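Local structure of trypsin inhibitor BGIT (Momordica charantia, 1VBW) at residues Val23-Arg26 against Val31-Val34; Ser40-Asp45 against Arg50-Val55. The protein inhibits serine endopeptidases, trypsin in particular, as a member of the potato type I inhibitor family. One frame throughout, in Å; residues are numbered along the deposited sequence.

Interaction 1 of 2, residues Val23-Arg26 against Val31-Val34; sequences VIER and VRAV
E25 and A33 carry the polar half of this helix-to-strand contact, I24, V31 and A33 the apolar half. The tight part is buried. The chi1 of I24 (-69°) sets CG2 anti to the backbone N, where it meets V31 CG2 at 3.6 Å, the two side chains crossing at about a right angle. I24 CD1 is looser against A33 CB, at 4.2 Å. The side chain of V53 touches both I24 and A33, so this half belongs to the core between helix 17-27 and the sheet. On the partly exposed side, E25 runs extended beyond CG (chi2 -179°) and its CG passes V31 O at 3.6 Å. OE2 then accepts A33 N at 2.8 Å through its anti lone pair, with an N-H...O angle of 159°. R32, exposed, meets E25 OE2 through CA at 3.5 Å; its NE stays 5.3 Å from that oxygen, beyond a salt bridge. K21 forms a salt bridge with E25 OE2 and also binds A33 O. Shortening E25 to an alanine is likely to leave the A33 amide without this acceptor and K21 without its carboxylate mate. Chemically, the helix supplies the acceptor for an amide of strand 32-37, whose R32 bonds D49 and V51, and V34 bonds V51 and V53.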
ATOM      1  N   VAL A  23       1.283   9.445  -0.300  1.00  7.04           N
ATOM      2  CA  VAL A  23       2.694   9.339  -0.662  1.00  6.76           C
ATOM      3  C   VAL A  23       2.870   8.296  -1.776  1.00  6.35           C
ATOM      4  O   VAL A  23       3.567   8.571  -2.750  1.00  7.04           O
ATOM      5  CB  VAL A  23       3.533   8.938   0.557  1.00  6.90           C
ATOM      6  CG1 VAL A  23       4.966   8.559   0.156  1.00  7.86           C
ATOM      7  CG2 VAL A  23       3.590  10.056   1.607  1.00  8.77           C
ATOM      8  N   ILE A  24       2.258   7.142  -1.595  1.00  5.51           N
ATOM      9  CA  ILE A  24       2.429   6.036  -2.577  1.00  5.23           C
ATOM     10  C   ILE A  24       1.973   6.491  -3.932  1.00  5.65           C
ATOM     11  O   ILE A  24       2.648   6.284  -4.956  1.00  6.04           O
ATOM     12  CB  ILE A  24       1.609   4.835  -2.061  1.00  4.92           C
ATOM     13  CG1 ILE A  24       2.229   4.241  -0.817  1.00  5.53           C
ATOM     14  CG2 ILE A  24       1.470   3.783  -3.179  1.00  6.24           C
ATOM     15  CD1 ILE A  24       1.280   3.391  -0.043  1.00  6.37           C
ATOM     16  N   GLU A  25       0.776   7.082  -4.010  1.00  5.65           N
ATOM     17  CA  GLU A  25       0.189   7.391  -5.298  1.00  6.28           C
ATOM     18  C   GLU A  25       0.886   8.558  -5.971  1.00  7.78           C
ATOM     19  O   GLU A  25       0.769   8.667  -7.210  1.00 10.12           O
ATOM     20  CB  GLU A  25      -1.317   7.692  -5.125  1.00  7.18           C
ATOM     21  CG  GLU A  25      -2.072   6.410  -4.814  1.00  6.89           C
ATOM     22  CD  GLU A  25      -3.590   6.567  -4.638  1.00  8.48           C
ATOM     23  OE1 GLU A  25      -4.144   7.642  -4.953  1.00 13.57           O
ATOM     24  OE2 GLU A  25      -4.229   5.561  -4.322  1.00  6.95           O
ATOM     25  N   ARG A  26       1.523   9.447  -5.225  1.00  8.62           N
ATOM     26  CA  ARG A  26       2.340  10.544  -5.747  1.00 10.28           C
ATOM     27  C   ARG A  26       3.673   9.999  -6.246  1.00  9.18           C
ATOM     28  O   ARG A  26       4.152  10.382  -7.322  1.00 14.30           O
ATOM     29  CB  ARG A  26       2.552  11.636  -4.658  1.00 13.16           C
ATOM     30  CG  ARG A  26       1.376  12.549  -4.262  1.00 12.81           C
ATOM     31  CD  ARG A  26       1.334  13.255  -2.916  1.00 14.31           C
ATOM     32  NE  ARG A  26       2.390  14.263  -2.785  1.00 15.62           N
ATOM     33  CZ  ARG A  26       2.135  15.555  -2.845  1.00 23.04           C
ATOM     34  NH1 ARG A  26       0.986  16.119  -3.075  1.00 38.67           N
ATOM     35  NH2 ARG A  26       3.232  16.254  -2.651  1.00 28.04           N
ATOM     36  N   VAL A  31       0.207   3.294  -9.614  1.00  5.89           N
ATOM     37  CA  VAL A  31      -0.443   2.436  -8.628  1.00  5.57           C
ATOM     38  C   VAL A  31      -1.574   3.195  -7.940  1.00  5.45           C
ATOM     39  O   VAL A  31      -1.568   4.410  -7.817  1.00  6.30           O
ATOM     40  CB  VAL A  31       0.530   1.888  -7.572  1.00  6.02           C
ATOM     41  CG1 VAL A  31       1.702   1.171  -8.235  1.00  7.25           C
ATOM     42  CG2 VAL A  31       1.004   2.957  -6.610  1.00  7.40           C
ATOM     43  N   ARG A  32      -2.505   2.399  -7.426  1.00  5.75           N
ATOM     44  CA  ARG A  32      -3.532   2.863  -6.513  1.00  5.83           C
ATOM     45  C   ARG A  32      -3.364   2.127  -5.212  1.00  5.34           C
ATOM     46  O   ARG A  32      -3.233   0.880  -5.187  1.00  6.40           O
ATOM     47  CB  ARG A  32      -4.941   2.580  -7.109  1.00  6.65           C
ATOM     48  CG  ARG A  32      -6.056   2.845  -6.126  1.00  6.94           C
ATOM     49  CD  ARG A  32      -7.428   2.792  -6.793  1.00  9.19           C
ATOM     50  NE  ARG A  32      -8.506   2.852  -5.836  1.00  9.01           N
ATOM     51  CZ  ARG A  32      -9.134   1.790  -5.295  1.00  9.15           C
ATOM     52  NH1 ARG A  32      -8.848   0.554  -5.720  1.00 11.20           N
ATOM     53  NH2 ARG A  32     -10.065   1.984  -4.386  1.00 12.19           N
ATOM     54  N   ALA A  33      -3.356   2.896  -4.109  1.00  5.34           N
ATOM     55  CA  ALA A  33      -3.237   2.318  -2.780  1.00  5.75           C
ATOM     56  C   ALA A  33      -4.629   2.019  -2.238  1.00  6.80           C
ATOM     57  O   ALA A  33      -5.547   2.841  -2.305  1.00 10.03           O
ATOM     58  CB  ALA A  33      -2.511   3.294  -1.882  1.00  7.81           C
ATOM     59  N   VAL A  34      -4.765   0.854  -1.635  1.00  6.60           N
ATOM     60  CA  VAL A  34      -6.002   0.273  -1.122  0.56  9.71           C
ATOM     61  C   VAL A  34      -5.841   0.104   0.386  1.00  7.93           C
ATOM     62  O   VAL A  34      -5.006  -0.698   0.756  1.00  9.26           O
ATOM     63  CB  VAL A  34      -6.301  -1.066  -1.814  0.56 13.63           C
ATOM     64  CG1 VAL A  34      -5.202  -2.077  -1.652  0.56 27.84           C
ATOM     65  CG2 VAL A  34      -7.661  -1.629  -1.367  0.56 19.90           C
TER

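Interaction 2 of 2, residues Ser40-Asp45 against Arg50-Val55; sequences SGATKD and RVRVWV
D45 and T43 meet the guanidinium groups of R50 and R52, which extend from strand 50-55 toward the loop. R50 leaves with CG anti to the backbone N, then bends at chi3 (57°), bringing its guanidinium to D45. Its NH1 gives a salt bridge to D45 OD2 at 2.8 Å and 162°, the oxygen lying near the guanidinium plane; the carboxylate and guanidinium planes are 44° apart. In the conformer described, T43 OG1 donates to the same OD2 at 2.8 Å from the opposite face of the carboxylate. R52 NH2 donates to T43 O at 2.9 Å, on a lone pair in the carbonyl plane. A42 CB sits 3.3 Å above the R52 guanidinium plane, over its centre, while R50 CZ lies on the other face. A42 CB also touches W54 CH2 at 4.0 Å.

Further out, water 1 joins D45 OD1 to R50 NH2 through a weak second bond, and water 2 joins D45 O to R52 NH1. R50 NH1 has a second anionic partner, the terminal carboxylate of G68.

By analogy with the family, T43-K44-D45 is probably the reactive-site segment, with K44 as the trypsin-specificity residue. The arginines hold both its flanks, consistent with a loop kept rigid around the scissile bond.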
ATOM      1  N   SER A  40      -8.184  -8.846   7.488  1.00  8.80           N
ATOM      2  CA  SER A  40      -9.438  -8.969   6.752  0.53  8.59           C
ATOM      3  C   SER A  40      -9.303  -9.695   5.412  1.00 10.46           C
ATOM      4  O   SER A  40     -10.391 -10.004   4.856  1.00 12.49           O
ATOM      5  CB  SER A  40     -10.023  -7.592   6.493  0.53 10.85           C
ATOM      6  OG  SER A  40      -9.195  -6.871   5.591  0.53 10.42           O
ATOM      7  N   GLY A  41      -8.102 -10.016   5.008  1.00 11.56           N
ATOM      8  CA  GLY A  41      -8.142 -10.844   3.760  1.00 10.34           C
ATOM      9  C   GLY A  41      -8.254  -9.989   2.512  1.00 11.38           C
ATOM     10  O   GLY A  41      -8.932  -8.947   2.435  1.00 16.88           O
ATOM     11  N   ALA A  42      -7.630 -10.456   1.469  1.00 12.32           N
ATOM     12  CA  ALA A  42      -7.621  -9.776   0.157  1.00 11.24           C
ATOM     13  C   ALA A  42      -7.185 -10.831  -0.842  1.00  9.32           C
ATOM     14  O   ALA A  42      -6.517 -11.815  -0.490  1.00  9.32           O
ATOM     15  CB  ALA A  42      -6.676  -8.595   0.143  1.00 13.51           C
ATOM     16  N   THR A  43      -7.550 -10.640  -2.114  1.00  9.64           N
ATOM     17  CA  THR A  43      -7.289 -11.683  -3.111  1.00  9.48           C
ATOM     18  C   THR A  43      -5.836 -12.012  -3.180  1.00  8.86           C
ATOM     19  O   THR A  43      -4.947 -11.160  -3.220  1.00 10.99           O
ATOM     20  CB  THR A  43      -7.740 -11.336  -4.541  0.62 10.18           C
ATOM     21  OG1 THR A  43      -7.114 -10.116  -4.921  0.62 11.04           O
ATOM     22  CG2 THR A  43      -9.265 -11.226  -4.604  0.62 14.58           C
ATOM     23  N   LYS A  44      -5.565 -13.321  -3.278  1.00 10.47           N
ATOM     24  CA  LYS A  44      -4.182 -13.783  -3.322  1.00 10.86           C
ATOM     25  C   LYS A  44      -3.635 -13.876  -4.729  1.00 11.89           C
ATOM     26  O   LYS A  44      -2.991 -14.865  -5.074  1.00 30.66           O
ATOM     27  CB  LYS A  44      -4.072 -15.133  -2.625  1.00 12.07           C
ATOM     28  CG  LYS A  44      -4.422 -15.020  -1.160  1.00 12.58           C
ATOM     29  CD  LYS A  44      -3.331 -14.314  -0.420  1.00 15.36           C
ATOM     30  CE  LYS A  44      -3.441 -14.496   1.081  1.00 17.71           C
ATOM     31  NZ  LYS A  44      -2.394 -13.820   1.855  1.00 19.21           N
ATOM     32  N   ASP A  45      -3.810 -12.881  -5.538  1.00 10.30           N
ATOM     33  CA  ASP A  45      -3.306 -12.756  -6.895  1.00  9.30           C
ATOM     34  C   ASP A  45      -2.248 -11.626  -6.911  1.00  8.68           C
ATOM     35  O   ASP A  45      -1.900 -11.049  -5.863  1.00 10.63           O
ATOM     36  CB  ASP A  45      -4.380 -12.545  -7.929  1.00 10.24           C
ATOM     37  CG  ASP A  45      -5.161 -11.271  -7.740  1.00  9.49           C
ATOM     38  OD1 ASP A  45      -5.989 -10.960  -8.663  1.00 15.30           O
ATOM     39  OD2 ASP A  45      -5.001 -10.596  -6.703  1.00  9.48           O
ATOM     40  N   ARG A  50      -1.505  -2.230  -7.978  1.00  5.67           N
ATOM     41  CA  ARG A  50      -2.142  -2.226  -6.669  1.00  5.85           C
ATOM     42  C   ARG A  50      -1.081  -2.177  -5.562  1.00  5.30           C
ATOM     43  O   ARG A  50      -0.102  -2.908  -5.637  1.00  5.99           O
ATOM     44  CB  ARG A  50      -2.925  -3.529  -6.508  1.00  7.02           C
ATOM     45  CG  ARG A  50      -3.683  -3.685  -5.198  1.00  8.43           C
ATOM     46  CD  ARG A  50      -4.537  -4.944  -5.169  1.00 10.17           C
ATOM     47  NE  ARG A  50      -3.753  -6.147  -5.396  1.00  9.52           N
ATOM     48  CZ  ARG A  50      -4.256  -7.300  -5.828  1.00 10.86           C
ATOM     49  NH1 ARG A  50      -3.458  -8.362  -5.979  1.00 12.36           N
ATOM     50  NH2 ARG A  50      -5.555  -7.390  -6.146  1.00 13.02           N
ATOM     51  N   VAL A  51      -1.347  -1.357  -4.555  1.00  5.07           N
ATOM     52  CA  VAL A  51      -0.545  -1.350  -3.318  1.00  5.47           C
ATOM     53  C   VAL A  51      -1.523  -1.481  -2.155  1.00  5.49           C
ATOM     54  O   VAL A  51      -2.228  -0.515  -1.848  1.00  6.73           O
ATOM     55  CB  VAL A  51       0.334  -0.116  -3.183  1.00  5.50           C
ATOM     56  CG1 VAL A  51       1.070  -0.133  -1.841  1.00  6.56           C
ATOM     57  CG2 VAL A  51       1.344  -0.019  -4.317  1.00  5.90           C
ATOM     58  N   ARG A  52      -1.521  -2.617  -1.509  1.00  6.31           N
ATOM     59  CA  ARG A  52      -2.297  -2.781  -0.281  1.00  6.66           C
ATOM     60  C   ARG A  52      -1.632  -2.063   0.874  1.00  6.20           C
ATOM     61  O   ARG A  52      -0.425  -2.253   1.092  1.00  7.75           O
ATOM     62  CB  ARG A  52      -2.479  -4.267   0.011  1.00  8.38           C
ATOM     63  CG  ARG A  52      -3.379  -4.878  -1.068  1.00 12.76           C
ATOM     64  CD  ARG A  52      -3.598  -6.335  -0.915  1.00 19.11           C
ATOM     65  NE  ARG A  52      -4.697  -6.674  -1.831  1.00 16.30           N
ATOM     66  CZ  ARG A  52      -4.517  -7.905  -2.364  1.00 14.04           C
ATOM     67  NH1 ARG A  52      -3.435  -8.529  -1.979  1.00 24.62           N
ATOM     68  NH2 ARG A  52      -5.456  -8.281  -3.131  1.00 14.94           N
ATOM     69  N   VAL A  53      -2.391  -1.302   1.597  1.00  5.68           N
ATOM     70  CA  VAL A  53      -1.961  -0.585   2.768  1.00  5.91           C
ATOM     71  C   VAL A  53      -2.701  -1.188   3.965  1.00  5.44           C
ATOM     72  O   VAL A  53      -3.858  -0.894   4.170  1.00  6.25           O
ATOM     73  CB  VAL A  53      -2.194   0.914   2.649  1.00  6.06           C
ATOM     74  CG1 VAL A  53      -1.702   1.627   3.909  1.00  6.98           C
ATOM     75  CG2 VAL A  53      -1.477   1.476   1.411  1.00  7.29           C
ATOM     76  N   TRP A  54      -1.977  -2.070   4.680  1.00  5.83           N
ATOM     77  CA  TRP A  54      -2.583  -2.817   5.768  1.00  5.83           C
ATOM     78  C   TRP A  54      -2.531  -1.984   7.051  1.00  5.78           C
ATOM     79  O   TRP A  54      -1.439  -1.577   7.449  1.00  7.23           O
ATOM     80  CB  TRP A  54      -1.839  -4.122   5.982  1.00  6.81           C
ATOM     81  CG  TRP A  54      -1.978  -5.087   4.838  1.00  6.83           C
ATOM     82  CD1 TRP A  54      -1.068  -5.338   3.837  1.00  7.80           C
ATOM     83  CD2 TRP A  54      -3.087  -5.965   4.639  1.00  7.20           C
ATOM     84  NE1 TRP A  54      -1.573  -6.320   2.994  1.00  8.84           N
ATOM     85  CE2 TRP A  54      -2.804  -6.722   3.469  1.00  7.72           C
ATOM     86  CE3 TRP A  54      -4.277  -6.197   5.305  1.00  8.53           C
ATOM     87  CZ2 TRP A  54      -3.698  -7.685   2.964  1.00  8.95           C
ATOM     88  CZ3 TRP A  54      -5.162  -7.153   4.823  1.00  9.78           C
ATOM     89  CH2 TRP A  54      -4.846  -7.878   3.676  1.00 10.08           C
ATOM     90  N   VAL A  55      -3.685  -1.772   7.665  1.00  6.21           N
ATOM     91  CA  VAL A  55      -3.772  -0.835   8.790  1.00  6.32           C
ATOM     92  C   VAL A  55      -4.365  -1.531  10.012  1.00  6.83           C
ATOM     93  O   VAL A  55      -5.114  -2.511   9.969  1.00  7.75           O
ATOM     94  CB  VAL A  55      -4.588   0.393   8.449  1.00  6.85           C
ATOM     95  CG1 VAL A  55      -3.905   1.208   7.336  1.00  7.65           C
ATOM     96  CG2 VAL A  55      -6.018   0.083   8.099  1.00  8.02           C
TER
HETATM   97  O   HOH W   1      -7.229  -8.688  -8.697  1.00 18.30           O
HETATM   98  O   HOH W   2      -1.681 -11.069  -2.923  1.00 32.85           O

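Interactions 1 and 2 share the sheet, since strands 32-37 and 50-55 are parallel neighbours in it. V34 of the 31-34 segment bonds V53 N through its O at 2.8 Å and V51 O through its N at 2.9 Å, while I24 CD1 of the helix packs on V53 CG2 at 3.7 Å. V51 and V53 pack against I24 of the helix, while R50, R52 and the ring of W54 meet the probable reactive-site loop. The two contacts, centres 13 Å apart, lie on opposite sides of the chain's centre: one lies in the helix-sheet core, the other joins the strand to what is probably the inhibitory loop. R52, with T66 and G68, also belongs to a sodium site, its side chain about 4 Å from the ion.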